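Local structure of variant surface glycoprotein MITAT 1.1 (Trypanosoma brucei brucei, 5LY9) at residues Gly26-Glu31 with Ala89-Ser94; Gln33-Asn38 with Glu81-Met86; Arg69-Arg74 with Tyr264-Gly269. The protein forms the N-terminal domain of a dimeric surface glycoprotein that coats the trypanosome and, by antigenic variation, lets the parasite evade the host immune response. All blocks are in the same frame, centred on the assembly; numbering follows the deposited sequence. Where two conformers were deposited one is given.

Interaction 1. Residues Gly26-Glu31 with Ala89-Ser94. Unlike the reference sequence in segment 26-31: Glu31 (reference Lys).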
loop_
_atom_site.group_PDB
_atom_site.type_symbol
_atom_site.label_atom_id
_atom_site.label_comp_id
_atom_site.label_asym_id
_atom_site.label_seq_id
_atom_site.Cartn_x
_atom_site.Cartn_y
_atom_site.Cartn_z
ATOM N N GLY A 26 -3.915 1.865 8.186
ATOM C CA GLY A 26 -4.866 0.815 8.480
ATOM C C GLY A 26 -6.158 0.853 7.697
ATOM O O GLY A 26 -6.705 -0.194 7.301
ATOM N N GLU A 27 -6.629 2.057 7.435
ATOM C CA GLU A 27 -7.805 2.185 6.597
ATOM C C GLU A 27 -7.462 1.833 5.174
ATOM O O GLU A 27 -8.274 1.160 4.540
ATOM C CB GLU A 27 -8.487 3.566 6.701
ATOM C CG GLU A 27 -9.565 3.717 5.647
ATOM C CD GLU A 27 -10.626 4.773 5.913
ATOM O OE1 GLU A 27 -11.151 5.304 4.878
ATOM O OE2 GLU A 27 -11.076 4.940 7.101
ATOM N N MET A 28 -6.279 2.210 4.688
ATOM C CA MET A 28 -5.853 1.754 3.414
ATOM C C MET A 28 -5.716 0.200 3.323
ATOM O O MET A 28 -6.062 -0.425 2.275
ATOM C CB MET A 28 -4.614 2.511 2.956
ATOM C CG MET A 28 -4.867 3.973 2.670
ATOM S SD MET A 28 -6.064 4.189 1.321
ATOM C CE MET A 28 -7.671 4.244 2.112
ATOM N N LEU A 29 -5.246 -0.453 4.364
ATOM C CA LEU A 29 -5.266 -1.914 4.359
ATOM C C LEU A 29 -6.654 -2.467 4.249
ATOM O O LEU A 29 -6.922 -3.335 3.374
ATOM C CB LEU A 29 -4.624 -2.492 5.619
ATOM C CG LEU A 29 -4.660 -3.992 5.815
ATOM C CD1 LEU A 29 -4.042 -4.715 4.649
ATOM C CD2 LEU A 29 -4.056 -4.297 7.227
ATOM N N ASN A 30 -7.557 -1.929 5.059
ATOM C CA ASN A 30 -8.921 -2.375 5.034
ATOM C C ASN A 30 -9.511 -2.180 3.620
ATOM O O ASN A 30 -10.185 -3.075 3.067
ATOM C CB ASN A 30 -9.789 -1.614 6.009
ATOM C CG ASN A 30 -11.166 -2.279 6.135
ATOM O OD1 ASN A 30 -11.271 -3.390 6.648
ATOM N ND2 ASN A 30 -12.198 -1.627 5.593
ATOM N N GLU A 31 -9.263 -1.019 3.027
ATOM C CA GLU A 31 -9.897 -0.721 1.709
ATOM C C GLU A 31 -9.328 -1.646 0.611
ATOM O O GLU A 31 -10.065 -2.186 -0.209
ATOM C CB GLU A 31 -9.681 0.711 1.343
ATOM C CG GLU A 31 -10.653 1.198 0.294
ATOM C CD GLU A 31 -12.072 1.331 0.843
ATOM O OE1 GLU A 31 -12.275 1.935 1.968
ATOM O OE2 GLU A 31 -13.023 0.886 0.119
ATOM N N ALA A 89 -1.724 1.859 -6.154
ATOM C CA ALA A 89 -0.898 3.035 -6.039
ATOM C C ALA A 89 -1.594 4.076 -5.203
ATOM O O ALA A 89 -0.960 4.783 -4.390
ATOM C CB ALA A 89 -0.522 3.606 -7.405
ATOM N N THR A 90 -2.893 4.246 -5.415
ATOM C CA THR A 90 -3.607 5.325 -4.687
ATOM C C THR A 90 -3.591 5.068 -3.170
ATOM O O THR A 90 -3.599 6.021 -2.379
ATOM C CB THR A 90 -5.089 5.508 -5.124
ATOM O OG1 THR A 90 -5.869 4.350 -4.687
ATOM C CG2 THR A 90 -5.205 5.728 -6.636
ATOM N N GLN A 91 -3.608 3.797 -2.827
ATOM C CA GLN A 91 -3.740 3.379 -1.408
ATOM C C GLN A 91 -2.391 3.459 -0.701
ATOM O O GLN A 91 -2.287 4.034 0.387
ATOM C CB GLN A 91 -4.414 2.057 -1.295
ATOM C CG GLN A 91 -5.842 2.051 -1.814
ATOM C CD GLN A 91 -6.527 0.713 -1.820
ATOM O OE1 GLN A 91 -5.919 -0.331 -1.638
ATOM N NE2 GLN A 91 -7.835 0.753 -1.963
ATOM N N ILE A 92 -1.338 3.003 -1.391
ATOM C CA ILE A 92 0.028 3.206 -0.912
ATOM C C ILE A 92 0.357 4.710 -0.830
ATOM O O ILE A 92 0.976 5.188 0.178
ATOM C CB ILE A 92 1.038 2.436 -1.764
ATOM C CG1 ILE A 92 0.818 0.926 -1.543
ATOM C CG2 ILE A 92 2.468 2.787 -1.383
ATOM C CD1 ILE A 92 1.730 0.139 -2.454
ATOM N N ARG A 93 -0.017 5.444 -1.852
ATOM C CA ARG A 93 0.250 6.872 -1.890
ATOM C C ARG A 93 -0.366 7.543 -0.638
ATOM O O ARG A 93 0.276 8.357 0.069
ATOM C CB ARG A 93 -0.305 7.522 -3.138
ATOM C CG ARG A 93 -0.029 8.982 -3.255
ATOM C CD ARG A 93 -0.945 9.643 -4.245
ATOM N NE ARG A 93 -0.661 11.069 -4.314
ATOM C CZ ARG A 93 -1.378 11.904 -5.029
ATOM N NH1 ARG A 93 -2.409 11.469 -5.783
ATOM N NH2 ARG A 93 -1.036 13.160 -5.068
ATOM N N SER A 94 -1.628 7.231 -0.341
ATOM C CA SER A 94 -2.287 7.885 0.782
ATOM C C SER A 94 -1.709 7.441 2.129
ATOM O O SER A 94 -1.486 8.281 3.032
ATOM C CB SER A 94 -3.804 7.623 0.773
ATOM O OG SER A 94 -4.476 8.331 1.805
#

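Interaction 2. Residues Gln33-Asn38 with Glu81-Met86. With NAG (2-acetamido-2-deoxy-beta-D-glucopyranose), chain C.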
loop_
_atom_site.group_PDB
_atom_site.type_symbol
_atom_site.label_atom_id
_atom_site.label_comp_id
_atom_site.label_asym_id
_atom_site.label_seq_id
_atom_site.Cartn_x
_atom_site.Cartn_y
_atom_site.Cartn_z
ATOM N N GLN A 33 -8.139 -4.681 1.127
ATOM C CA GLN A 33 -8.721 -5.963 1.359
ATOM C C GLN A 33 -10.125 -6.078 0.844
ATOM O O GLN A 33 -10.501 -7.141 0.319
ATOM C CB GLN A 33 -8.682 -6.363 2.853
ATOM C CG GLN A 33 -7.247 -6.583 3.381
ATOM C CD GLN A 33 -7.153 -6.778 4.883
ATOM O OE1 GLN A 33 -7.890 -6.137 5.622
ATOM N NE2 GLN A 33 -6.325 -7.688 5.324
ATOM N N GLU A 34 -10.908 -5.026 0.972
ATOM C CA GLU A 34 -12.284 -5.009 0.463
ATOM C C GLU A 34 -12.278 -4.969 -1.065
ATOM O O GLU A 34 -13.114 -5.625 -1.673
ATOM C CB GLU A 34 -13.045 -3.812 1.019
ATOM C CG GLU A 34 -13.477 -4.071 2.479
ATOM C CD GLU A 34 -14.337 -5.336 2.553
ATOM O OE1 GLU A 34 -15.371 -5.451 1.804
ATOM O OE2 GLU A 34 -13.894 -6.286 3.251
ATOM N N VAL A 35 -11.337 -4.243 -1.668
ATOM C CA VAL A 35 -11.225 -4.278 -3.119
ATOM C C VAL A 35 -10.939 -5.706 -3.578
ATOM O O VAL A 35 -11.615 -6.223 -4.490
ATOM C CB VAL A 35 -10.109 -3.363 -3.610
ATOM C CG1 VAL A 35 -9.798 -3.676 -5.047
ATOM C CG2 VAL A 35 -10.471 -1.892 -3.406
ATOM N N ILE A 36 -9.983 -6.389 -2.942
ATOM C CA ILE A 36 -9.632 -7.738 -3.336
ATOM C C ILE A 36 -10.808 -8.711 -3.080
ATOM O O ILE A 36 -11.144 -9.552 -3.912
ATOM C CB ILE A 36 -8.363 -8.218 -2.647
ATOM C CG1 ILE A 36 -7.153 -7.410 -3.082
ATOM C CG2 ILE A 36 -8.149 -9.653 -2.958
ATOM C CD1 ILE A 36 -5.928 -7.537 -2.163
ATOM N N SER A 37 -11.475 -8.532 -1.915
ATOM C CA SER A 37 -12.628 -9.299 -1.616
ATOM C C SER A 37 -13.709 -9.184 -2.704
ATOM O O SER A 37 -14.272 -10.181 -3.115
ATOM C CB SER A 37 -13.200 -8.910 -0.256
ATOM O OG SER A 37 -14.363 -9.636 0.004
ATOM N N ASN A 38 -13.984 -7.979 -3.143
ATOM C CA ASN A 38 -14.925 -7.753 -4.255
ATOM C C ASN A 38 -14.507 -8.440 -5.556
ATOM O O ASN A 38 -15.326 -9.092 -6.226
ATOM C CB ASN A 38 -15.162 -6.272 -4.522
ATOM C CG ASN A 38 -16.108 -5.624 -3.526
ATOM O OD1 ASN A 38 -16.666 -6.279 -2.618
ATOM N ND2 ASN A 38 -16.338 -4.355 -3.726
ATOM N N GLU A 81 -6.732 -6.242 -12.798
ATOM C CA GLU A 81 -5.846 -5.392 -13.561
ATOM C C GLU A 81 -5.900 -3.949 -13.151
ATOM O O GLU A 81 -4.838 -3.310 -13.070
ATOM C CB GLU A 81 -6.158 -5.547 -15.059
ATOM C CG GLU A 81 -5.272 -4.726 -15.994
ATOM C CD GLU A 81 -3.836 -5.179 -16.106
ATOM O OE1 GLU A 81 -3.378 -6.082 -15.415
ATOM O OE2 GLU A 81 -3.115 -4.539 -16.899
ATOM N N SER A 82 -7.093 -3.389 -12.964
ATOM C CA SER A 82 -7.243 -1.995 -12.544
ATOM C C SER A 82 -6.633 -1.771 -11.135
ATOM O O SER A 82 -6.040 -0.717 -10.886
ATOM C CB SER A 82 -8.688 -1.542 -12.492
ATOM O OG SER A 82 -9.291 -1.520 -13.795
ATOM N N TYR A 83 -6.793 -2.723 -10.229
ATOM C CA TYR A 83 -6.153 -2.593 -8.921
ATOM C C TYR A 83 -4.590 -2.546 -9.081
ATOM O O TYR A 83 -3.910 -1.722 -8.501
ATOM C CB TYR A 83 -6.564 -3.726 -7.958
ATOM C CG TYR A 83 -6.124 -3.439 -6.525
ATOM C CD1 TYR A 83 -6.514 -2.311 -5.889
ATOM C CD2 TYR A 83 -5.337 -4.294 -5.862
ATOM C CE1 TYR A 83 -6.129 -2.048 -4.568
ATOM C CE2 TYR A 83 -4.923 -4.043 -4.560
ATOM C CZ TYR A 83 -5.357 -2.936 -3.927
ATOM O OH TYR A 83 -4.940 -2.681 -2.633
ATOM N N LYS A 84 -4.045 -3.399 -9.918
ATOM C CA LYS A 84 -2.617 -3.378 -10.156
ATOM C C LYS A 84 -2.125 -2.096 -10.757
ATOM O O LYS A 84 -1.138 -1.527 -10.265
ATOM C CB LYS A 84 -2.201 -4.547 -11.075
ATOM C CG LYS A 84 -0.677 -4.624 -11.300
ATOM C CD LYS A 84 -0.295 -5.794 -12.252
ATOM C CE LYS A 84 -0.631 -5.509 -13.673
ATOM N NZ LYS A 84 -0.305 -6.665 -14.590
ATOM N N THR A 85 -2.801 -1.659 -11.825
ATOM C CA THR A 85 -2.281 -0.575 -12.600
ATOM C C THR A 85 -2.599 0.820 -12.040
ATOM O O THR A 85 -1.823 1.702 -12.266
ATOM C CB THR A 85 -2.743 -0.628 -14.058
ATOM O OG1 THR A 85 -4.146 -0.509 -14.057
ATOM C CG2 THR A 85 -2.355 -1.903 -14.674
ATOM N N MET A 86 -3.634 0.960 -11.249
ATOM C CA MET A 86 -4.082 2.256 -10.752
ATOM C C MET A 86 -4.446 2.255 -9.266
ATOM O O MET A 86 -4.020 3.140 -8.528
ATOM C CB MET A 86 -5.285 2.711 -11.578
ATOM C CG MET A 86 -4.949 2.865 -13.051
ATOM S SD MET A 86 -4.094 4.392 -13.455
ATOM C CE MET A 86 -2.337 4.175 -13.447
HETATM C C1 NAG C . -21.753 -9.293 -8.216
HETATM C C2 NAG C . -21.335 -9.503 -6.769
HETATM C C3 NAG C . -21.235 -10.945 -6.416
HETATM C C4 NAG C . -22.581 -11.600 -6.754
HETATM C C5 NAG C . -22.919 -11.364 -8.219
HETATM C C6 NAG C . -24.281 -11.910 -8.671
HETATM C C7 NAG C . -19.928 -7.783 -5.757
HETATM C C8 NAG C . -18.557 -7.195 -5.564
HETATM N N2 NAG C . -20.045 -8.866 -6.532
HETATM O O3 NAG C . -20.991 -11.076 -5.022
HETATM O O4 NAG C . -22.417 -12.999 -6.541
HETATM O O5 NAG C . -22.984 -9.978 -8.438
HETATM O O6 NAG C . -25.298 -11.483 -7.752
HETATM O O7 NAG C . -20.903 -7.277 -5.249
#

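Interaction 3. Residues Arg69-Arg74 with Tyr264-Gly269. With NAG (2-acetamido-2-deoxy-beta-D-glucopyranose), chain C.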
loop_
_atom_site.group_PDB
_atom_site.type_symbol
_atom_site.label_atom_id
_atom_site.label_comp_id
_atom_site.label_asym_id
_atom_site.label_seq_id
_atom_site.Cartn_x
_atom_site.Cartn_y
_atom_site.Cartn_z
ATOM N N ARG A 69 -21.498 -15.476 -17.438
ATOM C CA ARG A 69 -20.153 -16.019 -17.123
ATOM C C ARG A 69 -19.113 -15.095 -17.705
ATOM O O ARG A 69 -18.147 -14.761 -17.044
ATOM C CB ARG A 69 -20.066 -17.404 -17.716
ATOM C CG ARG A 69 -18.702 -18.098 -17.569
ATOM C CD ARG A 69 -17.938 -18.213 -18.865
ATOM N NE ARG A 69 -16.760 -19.029 -18.607
ATOM C CZ ARG A 69 -16.735 -20.361 -18.610
ATOM N NH1 ARG A 69 -17.770 -21.112 -18.981
ATOM N NH2 ARG A 69 -15.642 -20.960 -18.226
ATOM N N GLY A 70 -19.331 -14.712 -18.959
ATOM C CA GLY A 70 -18.409 -13.769 -19.642
ATOM C C GLY A 70 -18.345 -12.440 -18.967
ATOM O O GLY A 70 -17.241 -11.849 -18.854
ATOM N N TYR A 71 -19.504 -11.947 -18.492
ATOM C CA TYR A 71 -19.572 -10.707 -17.769
ATOM C C TYR A 71 -18.791 -10.734 -16.477
ATOM O O TYR A 71 -17.947 -9.868 -16.198
ATOM C CB TYR A 71 -21.015 -10.310 -17.567
ATOM C CG TYR A 71 -21.243 -9.278 -16.563
ATOM C CD1 TYR A 71 -21.245 -7.953 -16.889
ATOM C CD2 TYR A 71 -21.464 -9.647 -15.264
ATOM C CE1 TYR A 71 -21.385 -7.011 -15.929
ATOM C CE2 TYR A 71 -21.587 -8.745 -14.296
ATOM C CZ TYR A 71 -21.585 -7.393 -14.620
ATOM O OH TYR A 71 -21.824 -6.447 -13.600
ATOM N N PHE A 72 -19.042 -11.740 -15.688
ATOM C CA PHE A 72 -18.300 -11.821 -14.430
ATOM C C PHE A 72 -16.803 -11.988 -14.671
ATOM O O PHE A 72 -15.987 -11.386 -13.969
ATOM C CB PHE A 72 -18.804 -13.008 -13.563
ATOM C CG PHE A 72 -20.206 -12.817 -13.035
ATOM C CD1 PHE A 72 -20.550 -11.693 -12.334
ATOM C CD2 PHE A 72 -21.165 -13.806 -13.192
ATOM C CE1 PHE A 72 -21.860 -11.474 -11.828
ATOM C CE2 PHE A 72 -22.478 -13.608 -12.738
ATOM C CZ PHE A 72 -22.815 -12.459 -12.077
ATOM N N ALA A 73 -16.427 -12.791 -15.647
ATOM C CA ALA A 73 -15.008 -12.878 -16.027
ATOM C C ALA A 73 -14.397 -11.535 -16.391
ATOM O O ALA A 73 -13.351 -11.173 -15.833
ATOM C CB ALA A 73 -14.820 -13.845 -17.151
ATOM N N ARG A 74 -15.022 -10.789 -17.268
ATOM C CA ARG A 74 -14.477 -9.450 -17.584
ATOM C C ARG A 74 -14.349 -8.617 -16.349
ATOM O O ARG A 74 -13.372 -7.887 -16.185
ATOM C CB ARG A 74 -15.285 -8.673 -18.655
ATOM C CG ARG A 74 -15.035 -9.168 -20.048
ATOM C CD ARG A 74 -15.335 -8.077 -21.070
ATOM N NE ARG A 74 -15.101 -8.540 -22.413
ATOM C CZ ARG A 74 -15.426 -7.874 -23.496
ATOM N NH1 ARG A 74 -15.974 -6.648 -23.428
ATOM N NH2 ARG A 74 -15.196 -8.416 -24.666
ATOM N N TYR A 264 -14.531 -2.201 -9.244
ATOM C CA TYR A 264 -14.536 -3.321 -8.332
ATOM C C TYR A 264 -15.922 -3.742 -7.881
ATOM O O TYR A 264 -16.031 -4.540 -6.966
ATOM C CB TYR A 264 -13.656 -3.012 -7.071
ATOM C CG TYR A 264 -12.351 -2.344 -7.442
ATOM C CD1 TYR A 264 -11.415 -2.975 -8.260
ATOM C CD2 TYR A 264 -12.046 -1.042 -6.976
ATOM C CE1 TYR A 264 -10.259 -2.310 -8.623
ATOM C CE2 TYR A 264 -10.878 -0.411 -7.294
ATOM C CZ TYR A 264 -9.954 -1.030 -8.138
ATOM O OH TYR A 264 -8.801 -0.418 -8.521
ATOM N N THR A 265 -16.955 -3.320 -8.638
ATOM C CA THR A 265 -18.326 -3.648 -8.312
ATOM C C THR A 265 -19.056 -4.016 -9.560
ATOM O O THR A 265 -18.601 -3.716 -10.670
ATOM C CB THR A 265 -19.055 -2.421 -7.683
ATOM O OG1 THR A 265 -18.800 -1.258 -8.458
ATOM C CG2 THR A 265 -18.538 -2.152 -6.290
ATOM N N ASN A 266 -20.160 -4.709 -9.383
ATOM C CA ASN A 266 -21.060 -5.016 -10.480
ATOM C C ASN A 266 -21.672 -3.772 -11.085
ATOM O O ASN A 266 -21.934 -2.769 -10.417
ATOM C CB ASN A 266 -22.146 -5.958 -9.978
ATOM C CG ASN A 266 -21.643 -7.400 -9.709
ATOM O OD1 ASN A 266 -20.946 -8.044 -10.545
ATOM N ND2 ASN A 266 -22.067 -7.944 -8.588
ATOM N N GLU A 267 -21.908 -3.829 -12.386
ATOM C CA GLU A 267 -22.576 -2.732 -13.104
ATOM C C GLU A 267 -24.047 -2.699 -12.699
ATOM O O GLU A 267 -24.612 -3.700 -12.262
ATOM C CB GLU A 267 -22.395 -2.916 -14.602
ATOM C CG GLU A 267 -20.911 -2.752 -14.929
ATOM C CD GLU A 267 -20.500 -2.984 -16.404
ATOM O OE1 GLU A 267 -21.318 -3.505 -17.200
ATOM O OE2 GLU A 267 -19.295 -2.795 -16.673
ATOM N N THR A 268 -24.615 -1.508 -12.794
ATOM C CA THR A 268 -25.976 -1.167 -12.408
ATOM C C THR A 268 -26.742 -0.492 -13.568
ATOM O O THR A 268 -26.215 -0.143 -14.578
ATOM C CB THR A 268 -25.994 -0.190 -11.198
ATOM O OG1 THR A 268 -25.456 1.067 -11.610
ATOM C CG2 THR A 268 -25.210 -0.730 -10.102
ATOM N N GLY A 269 -28.051 -0.450 -13.397
ATOM C CA GLY A 269 -28.969 0.134 -14.320
ATOM C C GLY A 269 -29.523 -0.903 -15.308
ATOM O O GLY A 269 -29.261 -2.105 -15.244
HETATM C C1 NAG C . -21.753 -9.293 -8.216
HETATM C C2 NAG C . -21.335 -9.503 -6.769
HETATM C C3 NAG C . -21.235 -10.945 -6.416
HETATM C C4 NAG C . -22.581 -11.600 -6.754
HETATM C C5 NAG C . -22.919 -11.364 -8.219
HETATM C C6 NAG C . -24.281 -11.910 -8.671
HETATM C C7 NAG C . -19.928 -7.783 -5.757
HETATM C C8 NAG C . -18.557 -7.195 -5.564
HETATM N N2 NAG C . -20.045 -8.866 -6.532
HETATM O O3 NAG C . -20.991 -11.076 -5.022
HETATM O O4 NAG C . -22.417 -12.999 -6.541
HETATM O O5 NAG C . -22.984 -9.978 -8.438
HETATM O O6 NAG C . -25.298 -11.483 -7.752
HETATM O O7 NAG C . -20.903 -7.277 -5.249
#

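Interaction 1. Residues Gly26-Glu31 with Ala89-Ser94
The amide of Gln91 turns one face to residues Gly26-Glu31: Glu31 CB sits over its nitrogen, 3.8 Å from NE2, and the backbone oxygen of Met28 sits over its other end, 3.9 Å from OE1. Glu31 CG also touches NE2, at 3.6 Å, but from a more tilted position. The carboxylate of Glu31 is turned 67° from the amide plane and takes no part, because the chain bends at chi2 (71°) and carries OE2 to the backbone N of Ala259. The polar atoms of Gln91 are likewise used elsewhere, OE1 by Tyr83 OH and NE2 by Ala257 O, two bonds that fix the rotation of the amide.

Beside this group lies Met28. Its CG comes within 3.4 Å of Gln91 O, and the bend at chi2 lays SD along the stem of Gln91, 3.7 Å from CA and 3.8 Å from CB. The same sulfur reaches Ser94 CB at 4.1 Å, one turn on; Ser94 OG bonds to Glu256.

Both segments belong to the long antiparallel hairpin of helices 24-55 and 62-114, their local axes 9.3 Å apart at 166°. No hydrogen bond crosses between them. The evidence therefore describes a buried join held by van der Waals contact, in which polar groups at the interface are satisfied largely by the flanking 256-259 loop and by Tyr83.

Interaction 2. Residues Gln33-Asn38 with Glu81-Met86
Tyr83, Val35 and Ile36 make up this contact. Tyr83 contributes the largest buried area: with CG anti to its backbone N (chi1 -169°), the ring is sent across to helix 24-55, its hydroxyl engaged by Gln91. One methyl of Val35 meets the ring from above. CG1 stands 4.1 Å from the centroid of the Tyr83 ring and 29° off its normal, the geometry of a CH-pi contact, and it is displaced toward one side, so that its closest approach is 3.7 Å to Tyr83 CD1. A chi1 of 166° swings that branch of Val35 away from its own backbone N and out over the ring. Ile36, which has two conformers, adds a looser and less certain touch, its CG1 4.3 Å from Tyr83 CE2.

Asn38 CG lies 3.6 Å from the acetamide methyl C8 of the N-acetylglucosamine attached to Asn266, a plain van der Waals touch.

Helices 24-55 and 62-114 thus meet through apolar atoms, while the loop carrying Ala259 and Tyr264 covers Val35. The second subunit packs its Leu80 on Ile36 and its Leu88 on Tyr83, placing this part of the helical hairpin at the dimer interface.

Interaction 3. Residues Arg69-Arg74 with Tyr264-Gly269
One hydrogen bond crosses from loop to helix: Glu267 N donates to Tyr71 OH over 2.9 Å, at an N-H...O angle of 155°. The Tyr71 side chain extends from the helix to the loop, and its hydroxyl also bonds a glycerol, probably from the crystallisation liquor.

The remaining polar approaches are made at ring edges. Glu267 OE1 lies near the plane of the Tyr71 ring, 3.7 Å from CE1, while OE2 is bonded to Thr276. Asn266 OD1 stands at the edges of two rings, 3.9 Å from Tyr71 CE2 and 3.8 Å from Phe72 CE1. The amide is turned 28° from the Tyr71 ring but 63° from that of Phe72.

The covalent link is Asn266 ND2 to C1 of N-acetylglucosamine, 1.4 Å long, in an Asn-Glu-Thr sequon. The sugar adds a van der Waals contact, its C6 being 3.7 Å from Phe72 CZ and oblique to that ring. Phe72 in turn packs on Ala45 of helix 24-55.

Chemically, the glycosylated asparagine is held on several sides: the bond from the N-H of Glu267 to the Tyr71 hydroxyl holds the residue after it, aromatic C-H edges face its amide oxygen OD1, probably with weak electrostatic attraction, and Phe72 lies beside the first sugar.

Interactions 1 and 2 are successive levels of one pair of helices, 24-55 and 62-114, with centres 11 Å apart. They are coupled by a probable hydrogen bond of 2.7 Å between Gln91 OE1 and Tyr83 OH. Interaction 3 lies further along the second of these helices. Its centre is about 14 Å from that of interaction 2 and about 24 Å from that of interaction 1. Tyr264 bridges the second and third: its CD1 is 3.7 Å from Val35 CG1, and its O is 3.1 Å from Asn38 CB. The N-acetylglucosamine on Asn266 also joins these two, touching Asn38 and Phe72. All three contacts have residues within reach of the second subunit.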